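Choline kinase (Cryptosporidium parvum, PDB 3MES) probably phosphorylates choline, and perhaps ethanolamine, using ATP with magnesium, and is seen here with bound ADP and a decamethonium ion. Local coordinates at residues R249-E252 against L253-Y256; S349-I352 against V353-T357; K60-P63 against G64-E67. All blocks are in the same frame, centred on the assembly; numbering follows the deposited sequence.

Interaction 1 (R249-E252 against L253-Y256); sequences RALE and LKLY
The contact runs along the short helix 247-254 and into the residues after it, where L253 and K254 bond back to R249 and A250. L253 N donates to R249 O at 3.0 Å, and K254 N donates to A250 O at 3.1 Å. Both are i to i+4 helix bonds. L255 N makes two weak bonds, to L251 O at 3.5 Å and to E252 O at 3.1 Å. The ring of Y256 comes alongside E252, and its CD2 edge lies 3.2 Å from E252 O, near the ring plane. R249 reaches forward along the helix to E252 in a side-on salt bridge. Its NE and NH2 both donate to E252 OE1, with NE at 3.2 Å. The carboxylate oxygen lies in the guanidinium plane, but both nitrogens meet it from the same face of the carboxylate. E252 reaches this place with CG anti to its backbone N (chi1 -175°) and an extended chain. L253 also packs on M240 and F260. Y256 meets F422 edge-to-face. The arrangement is that of a short helix with an i to i+3 Arg-Glu salt bridge along its side and weaker main-chain bonds at L255.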
loop_
_atom_site.group_PDB
_atom_site.type_symbol
_atom_site.label_atom_id
_atom_site.label_comp_id
_atom_site.label_asym_id
_atom_site.label_seq_id
_atom_site.Cartn_x
_atom_site.Cartn_y
_atom_site.Cartn_z
ATOM N N ARG B 249 -16.497 -28.542 12.588
ATOM C CA ARG B 249 -17.189 -27.939 11.459
ATOM C C ARG B 249 -16.347 -26.805 10.883
ATOM O O ARG B 249 -16.339 -26.574 9.673
ATOM C CB ARG B 249 -18.539 -27.387 11.919
ATOM C CG ARG B 249 -19.586 -27.202 10.826
ATOM C CD ARG B 249 -18.976 -27.107 9.439
ATOM N NE ARG B 249 -19.182 -28.332 8.671
ATOM C CZ ARG B 249 -20.224 -28.544 7.872
ATOM N NH1 ARG B 249 -21.156 -27.612 7.731
ATOM N NH2 ARG B 249 -20.334 -29.688 7.212
ATOM N N ALA B 250 -15.637 -26.103 11.761
ATOM C CA ALA B 250 -14.824 -24.954 11.366
ATOM C C ALA B 250 -13.635 -25.346 10.495
ATOM O O ALA B 250 -13.368 -24.709 9.476
ATOM C CB ALA B 250 -14.351 -24.192 12.596
ATOM N N LEU B 251 -12.918 -26.391 10.904
ATOM C CA LEU B 251 -11.744 -26.851 10.169
ATOM C C LEU B 251 -12.135 -27.479 8.835
ATOM O O LEU B 251 -11.412 -27.356 7.847
ATOM C CB LEU B 251 -10.936 -27.850 11.002
ATOM C CG LEU B 251 -10.223 -27.311 12.248
ATOM C CD1 LEU B 251 -9.554 -28.445 13.014
ATOM C CD2 LEU B 251 -9.204 -26.239 11.880
ATOM N N GLU B 252 -13.279 -28.154 8.812
ATOM C CA GLU B 252 -13.779 -28.744 7.579
ATOM C C GLU B 252 -14.130 -27.646 6.582
ATOM O O GLU B 252 -13.820 -27.746 5.396
ATOM C CB GLU B 252 -15.003 -29.625 7.851
ATOM C CG GLU B 252 -15.503 -30.379 6.629
ATOM C CD GLU B 252 -16.832 -31.076 6.861
ATOM O OE1 GLU B 252 -17.414 -30.920 7.957
ATOM O OE2 GLU B 252 -17.299 -31.780 5.939
ATOM N N LEU B 253 -14.772 -26.591 7.073
ATOM C CA LEU B 253 -15.176 -25.477 6.222
ATOM C C LEU B 253 -13.983 -24.734 5.622
ATOM O O LEU B 253 -14.051 -24.262 4.487
ATOM C CB LEU B 253 -16.082 -24.513 6.990
ATOM C CG LEU B 253 -17.585 -24.758 6.829
ATOM C CD1 LEU B 253 -17.892 -26.245 6.792
ATOM C CD2 LEU B 253 -18.381 -24.059 7.922
ATOM N N LYS B 254 -12.896 -24.632 6.381
ATOM C CA LYS B 254 -11.682 -23.988 5.883
ATOM C C LYS B 254 -11.143 -24.714 4.654
ATOM O O LYS B 254 -10.574 -24.097 3.754
ATOM C CB LYS B 254 -10.604 -23.933 6.970
ATOM C CG LYS B 254 -9.248 -23.464 6.462
ATOM C CD LYS B 254 -8.179 -23.584 7.536
ATOM C CE LYS B 254 -8.549 -22.777 8.770
ATOM N NZ LYS B 254 -7.587 -22.992 9.888
ATOM N N LEU B 255 -11.316 -26.030 4.624
ATOM C CA LEU B 255 -10.865 -26.829 3.490
ATOM C C LEU B 255 -11.541 -26.405 2.192
ATOM O O LEU B 255 -11.022 -26.657 1.106
ATOM C CB LEU B 255 -11.106 -28.320 3.745
ATOM C CG LEU B 255 -9.910 -29.130 4.255
ATOM C CD1 LEU B 255 -9.110 -28.349 5.291
ATOM C CD2 LEU B 255 -10.370 -30.466 4.816
ATOM N N TYR B 256 -12.694 -25.757 2.309
ATOM C CA TYR B 256 -13.475 -25.376 1.135
ATOM C C TYR B 256 -13.238 -23.938 0.692
ATOM O O TYR B 256 -13.428 -23.607 -0.478
ATOM C CB TYR B 256 -14.965 -25.604 1.390
ATOM C CG TYR B 256 -15.352 -27.062 1.426
ATOM C CD1 TYR B 256 -15.713 -27.732 0.263
ATOM C CD2 TYR B 256 -15.353 -27.772 2.620
ATOM C CE1 TYR B 256 -16.067 -29.065 0.290
ATOM C CE2 TYR B 256 -15.706 -29.107 2.657
ATOM C CZ TYR B 256 -16.061 -29.747 1.487
ATOM O OH TYR B 256 -16.413 -31.076 1.512
#

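Interaction 2 (S349-I352 against V353-T357); sequences SQQI and VHIMT
Main-chain bonds link Q350, Q351 and I352 to V353-M356 through the first turns of helix 351-362. Q350 is the N-cap residue. Its carbonyl O receives V353 N at 3.2 Å, from above the carbonyl plane, and a weak bond from H354 N. I355 N donates to Q351 O at 3.0 Å, nearly straight at 167°. M356 N donates to I352 O at 3.3 Å. One turn on, V353 O takes two donors, T357 N and T357 OG1, the hydroxyl at 2.7 Å. This satisfies the buried threonine hydroxyl. Among the polar side chains, Q351 and H354 run side by side, their amide and ring planes 74° apart. The bend at chi2 of Q351 (76°) carries OE1 along the helix surface, to 3.1 Å from H354 ND1 and 3.5 Å from I355 CG1. The Q350 amide turns back instead, bonding M347 N and Q345 O. S349 OG bonds E328 of the second subunit. Apolar contacts are few: I352 CG2 meets V353 CG2 at 4.2 Å. V353 packs on S335 of helix 327-342. The arrangement is that of a helix N-terminus: the N-cap carbonyl takes an i to i+3 and a weak i to i+4 bond before the i to i+4 bonds to I355 and M356.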
loop_
_atom_site.group_PDB
_atom_site.type_symbol
_atom_site.label_atom_id
_atom_site.label_comp_id
_atom_site.label_asym_id
_atom_site.label_seq_id
_atom_site.Cartn_x
_atom_site.Cartn_y
_atom_site.Cartn_z
ATOM N N SER B 349 -9.577 -14.113 -11.522
ATOM C CA SER B 349 -10.044 -15.123 -12.472
ATOM C C SER B 349 -9.911 -16.540 -11.926
ATOM O O SER B 349 -10.412 -17.495 -12.522
ATOM C CB SER B 349 -9.290 -15.007 -13.797
ATOM O OG SER B 349 -7.915 -15.324 -13.630
ATOM N N GLN B 350 -9.233 -16.672 -10.793
ATOM C CA GLN B 350 -9.016 -17.982 -10.192
ATOM C C GLN B 350 -10.230 -18.446 -9.387
ATOM O O GLN B 350 -10.990 -17.633 -8.861
ATOM C CB GLN B 350 -7.748 -17.971 -9.335
ATOM C CG GLN B 350 -6.474 -17.800 -10.150
ATOM C CD GLN B 350 -5.274 -17.418 -9.305
ATOM O OE1 GLN B 350 -5.389 -17.204 -8.098
ATOM N NE2 GLN B 350 -4.113 -17.324 -9.941
ATOM N N GLN B 351 -10.453 -19.731 -9.334
ATOM C CA GLN B 351 -11.623 -20.256 -8.651
ATOM C C GLN B 351 -11.622 -20.094 -7.134
ATOM O O GLN B 351 -12.639 -19.975 -6.565
ATOM C CB GLN B 351 -11.913 -21.693 -9.117
ATOM C CG GLN B 351 -13.132 -22.354 -8.565
ATOM C CD GLN B 351 -14.465 -21.895 -9.177
ATOM O OE1 GLN B 351 -15.370 -21.441 -8.480
ATOM N NE2 GLN B 351 -14.605 -22.072 -10.460
ATOM N N ILE B 352 -10.452 -20.021 -6.513
ATOM C CA ILE B 352 -10.368 -19.766 -5.079
ATOM C C ILE B 352 -10.945 -18.396 -4.722
ATOM O O ILE B 352 -11.445 -18.190 -3.617
ATOM C CB ILE B 352 -8.916 -19.876 -4.564
ATOM C CG1 ILE B 352 -8.882 -19.787 -3.039
ATOM C CG2 ILE B 352 -8.038 -18.798 -5.185
ATOM C CD1 ILE B 352 -7.499 -19.974 -2.455
ATOM N N VAL B 353 -10.879 -17.462 -5.664
ATOM C CA VAL B 353 -11.446 -16.135 -5.453
ATOM C C VAL B 353 -12.959 -16.150 -5.664
ATOM O O VAL B 353 -13.718 -15.663 -4.827
ATOM C CB VAL B 353 -10.801 -15.089 -6.378
ATOM C CG1 VAL B 353 -11.567 -13.780 -6.313
ATOM C CG2 VAL B 353 -9.342 -14.879 -6.000
ATOM N N HIS B 354 -13.388 -16.719 -6.786
ATOM C CA HIS B 354 -14.806 -16.851 -7.091
ATOM C C HIS B 354 -15.568 -17.465 -5.920
ATOM O O HIS B 354 -16.625 -16.975 -5.536
ATOM C CB HIS B 354 -14.994 -17.702 -8.348
ATOM C CG HIS B 354 -16.427 -17.896 -8.743
ATOM N ND1 HIS B 354 -17.188 -18.952 -8.287
ATOM C CD2 HIS B 354 -17.230 -17.177 -9.564
ATOM C CE1 HIS B 354 -18.401 -18.874 -8.805
ATOM N NE2 HIS B 354 -18.454 -17.805 -9.584
ATOM N N ILE B 355 -15.026 -18.537 -5.355
ATOM C CA ILE B 355 -15.664 -19.212 -4.230
ATOM C C ILE B 355 -15.673 -18.352 -2.968
ATOM O O ILE B 355 -16.710 -18.198 -2.320
ATOM C CB ILE B 355 -14.979 -20.552 -3.915
ATOM C CG1 ILE B 355 -15.286 -21.578 -5.005
ATOM C CG2 ILE B 355 -15.434 -21.077 -2.564
ATOM C CD1 ILE B 355 -14.704 -22.946 -4.731
ATOM N N MET B 356 -14.517 -17.797 -2.622
ATOM C CA MET B 356 -14.388 -17.024 -1.393
ATOM C C MET B 356 -15.230 -15.756 -1.431
ATOM O O MET B 356 -15.792 -15.342 -0.418
ATOM C CB MET B 356 -12.923 -16.678 -1.111
ATOM C CG MET B 356 -12.732 -15.834 0.138
ATOM S SD MET B 356 -11.006 -15.646 0.619
ATOM C CE MET B 356 -11.176 -14.651 2.099
ATOM N N THR B 357 -15.316 -15.142 -2.604
ATOM C CA THR B 357 -16.091 -13.918 -2.749
ATOM C C THR B 357 -17.556 -14.137 -2.379
ATOM O O THR B 357 -18.152 -13.330 -1.668
ATOM C CB THR B 357 -16.003 -13.359 -4.175
ATOM O OG1 THR B 357 -14.630 -13.125 -4.509
ATOM C CG2 THR B 357 -16.772 -12.052 -4.279
#

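Interaction 3 (K60-P63 against G64-E67); sequences KNIP and GWKE
K60, where helix 51-61 runs out, meets K66 across the turn that follows. K66 NZ comes within 4.4 Å of K60 CG. The two ammonium groups stay apart, with K60 NZ and K66 NZ 6.6 Å from each other. After N61 the chain leaves the helix and I62 carries most of the contact. I62 O accepts W65 N at 2.9 Å. This bond closes a type II beta turn from I62 to W65. The I62 side chain lies over one face of the W65 indole. I62 CG2 makes a CH-pi contact 3.4 Å from the centroid of the W65 five-membered ring, 14° off the ring normal. I62 CD1 sits over the same indole nearer its rim, 3.6 Å from W65 CE3. CG2 stands anti to the backbone N of I62, and CG1 lies beside that N (chi1 -51°), which spreads the two branches across the ring system. P63 comes next, at the second position of the turn, and packs on I140. G64 fills the third position with a positive phi of 95°, where a CB would press on P63 O. W65 NE1 is bonded to H102 O. The W65 ring rests on V89, I91 and I105, and I105 also touches I62, joining the turn to the N-terminal antiparallel sheet. A Pro-Gly pair at the two central positions is typical of a type II beta turn.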
loop_
_atom_site.group_PDB
_atom_site.type_symbol
_atom_site.label_atom_id
_atom_site.label_comp_id
_atom_site.label_asym_id
_atom_site.label_seq_id
_atom_site.Cartn_x
_atom_site.Cartn_y
_atom_site.Cartn_z
ATOM N N LYS B 60 8.787 13.170 31.388
ATOM C CA LYS B 60 9.505 12.206 32.211
ATOM C C LYS B 60 9.674 10.858 31.520
ATOM O O LYS B 60 10.628 10.127 31.788
ATOM C CB LYS B 60 8.784 12.021 33.550
ATOM C CG LYS B 60 9.397 10.958 34.443
ATOM C CD LYS B 60 8.665 10.868 35.773
ATOM C CE LYS B 60 9.354 9.894 36.718
ATOM N NZ LYS B 60 8.743 9.924 38.077
ATOM N N ASN B 61 8.748 10.533 30.626
ATOM C CA ASN B 61 8.696 9.199 30.040
ATOM C C ASN B 61 8.956 9.155 28.538
ATOM O O ASN B 61 9.318 8.111 27.996
ATOM C CB ASN B 61 7.354 8.541 30.366
ATOM C CG ASN B 61 7.157 8.329 31.855
ATOM O OD1 ASN B 61 7.715 7.401 32.439
ATOM N ND2 ASN B 61 6.361 9.193 32.477
ATOM N N ILE B 62 8.774 10.286 27.864
ATOM C CA ILE B 62 8.989 10.351 26.421
ATOM C C ILE B 62 10.417 10.766 26.092
ATOM O O ILE B 62 10.806 11.904 26.335
ATOM C CB ILE B 62 8.027 11.346 25.747
ATOM C CG1 ILE B 62 6.581 11.067 26.161
ATOM C CG2 ILE B 62 8.186 11.295 24.233
ATOM C CD1 ILE B 62 5.586 12.043 25.574
ATOM N N PRO B 63 11.201 9.842 25.520
ATOM C CA PRO B 63 12.590 10.120 25.174
ATOM C C PRO B 63 12.741 11.446 24.435
ATOM O O PRO B 63 12.051 11.683 23.444
ATOM C CB PRO B 63 12.955 8.957 24.248
ATOM C CG PRO B 63 12.081 7.842 24.692
ATOM C CD PRO B 63 10.792 8.478 25.135
ATOM N N GLY B 64 13.632 12.303 24.924
ATOM C CA GLY B 64 13.915 13.580 24.277
ATOM C C GLY B 64 13.132 14.749 24.848
ATOM O O GLY B 64 13.504 15.910 24.655
ATOM N N TRP B 65 12.048 14.443 25.556
ATOM C CA TRP B 65 11.151 15.467 26.084
ATOM C C TRP B 65 11.614 15.989 27.440
ATOM O O TRP B 65 11.152 17.032 27.904
ATOM C CB TRP B 65 9.730 14.912 26.213
ATOM C CG TRP B 65 9.007 14.756 24.909
ATOM C CD1 TRP B 65 9.520 14.283 23.737
ATOM C CD2 TRP B 65 7.626 15.050 24.654
ATOM N NE1 TRP B 65 8.548 14.277 22.764
ATOM C CE2 TRP B 65 7.378 14.742 23.302
ATOM C CE3 TRP B 65 6.580 15.549 25.436
ATOM C CZ2 TRP B 65 6.127 14.916 22.715
ATOM C CZ3 TRP B 65 5.339 15.721 24.854
ATOM C CH2 TRP B 65 5.122 15.406 23.505
ATOM N N LYS B 66 12.522 15.254 28.073
ATOM C CA LYS B 66 12.991 15.595 29.412
ATOM C C LYS B 66 13.292 17.087 29.581
ATOM O O LYS B 66 12.801 17.721 30.513
ATOM C CB LYS B 66 14.230 14.767 29.768
ATOM C CG LYS B 66 14.620 14.830 31.234
ATOM C CD LYS B 66 13.598 14.113 32.110
ATOM C CE LYS B 66 14.081 14.010 33.551
ATOM N NZ LYS B 66 13.136 13.238 34.406
ATOM N N GLU B 67 14.090 17.645 28.678
ATOM C CA GLU B 67 14.572 19.017 28.838
ATOM C C GLU B 67 13.707 20.080 28.165
ATOM O O GLU B 67 13.998 21.270 28.262
ATOM C CB GLU B 67 16.019 19.135 28.345
ATOM C CG GLU B 67 17.032 18.518 29.291
ATOM C CD GLU B 67 16.938 19.098 30.688
ATOM O OE1 GLU B 67 17.081 20.334 30.829
ATOM O OE2 GLU B 67 16.718 18.321 31.645
#

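Interactions 1 and 2 are neighbours, with centres 16 Å apart. They touch where I355 CG2 packs 3.8 Å from Y256 O, so the chain just after helix 247-254 packs on the first turns of helix 351-362. Both lie away from the annotated ligand and metal sites. Interaction 3 is on the opposite side of the chain's centre. Its centre is about 51 Å from that of interaction 1 and about 52 Å from that of interaction 2, and it touches neither. It lies on the nucleotide side: the I62 side chain is about 9 Å from those of E149 and E150, which bind ADP, and about 12 Å from the bound ADP.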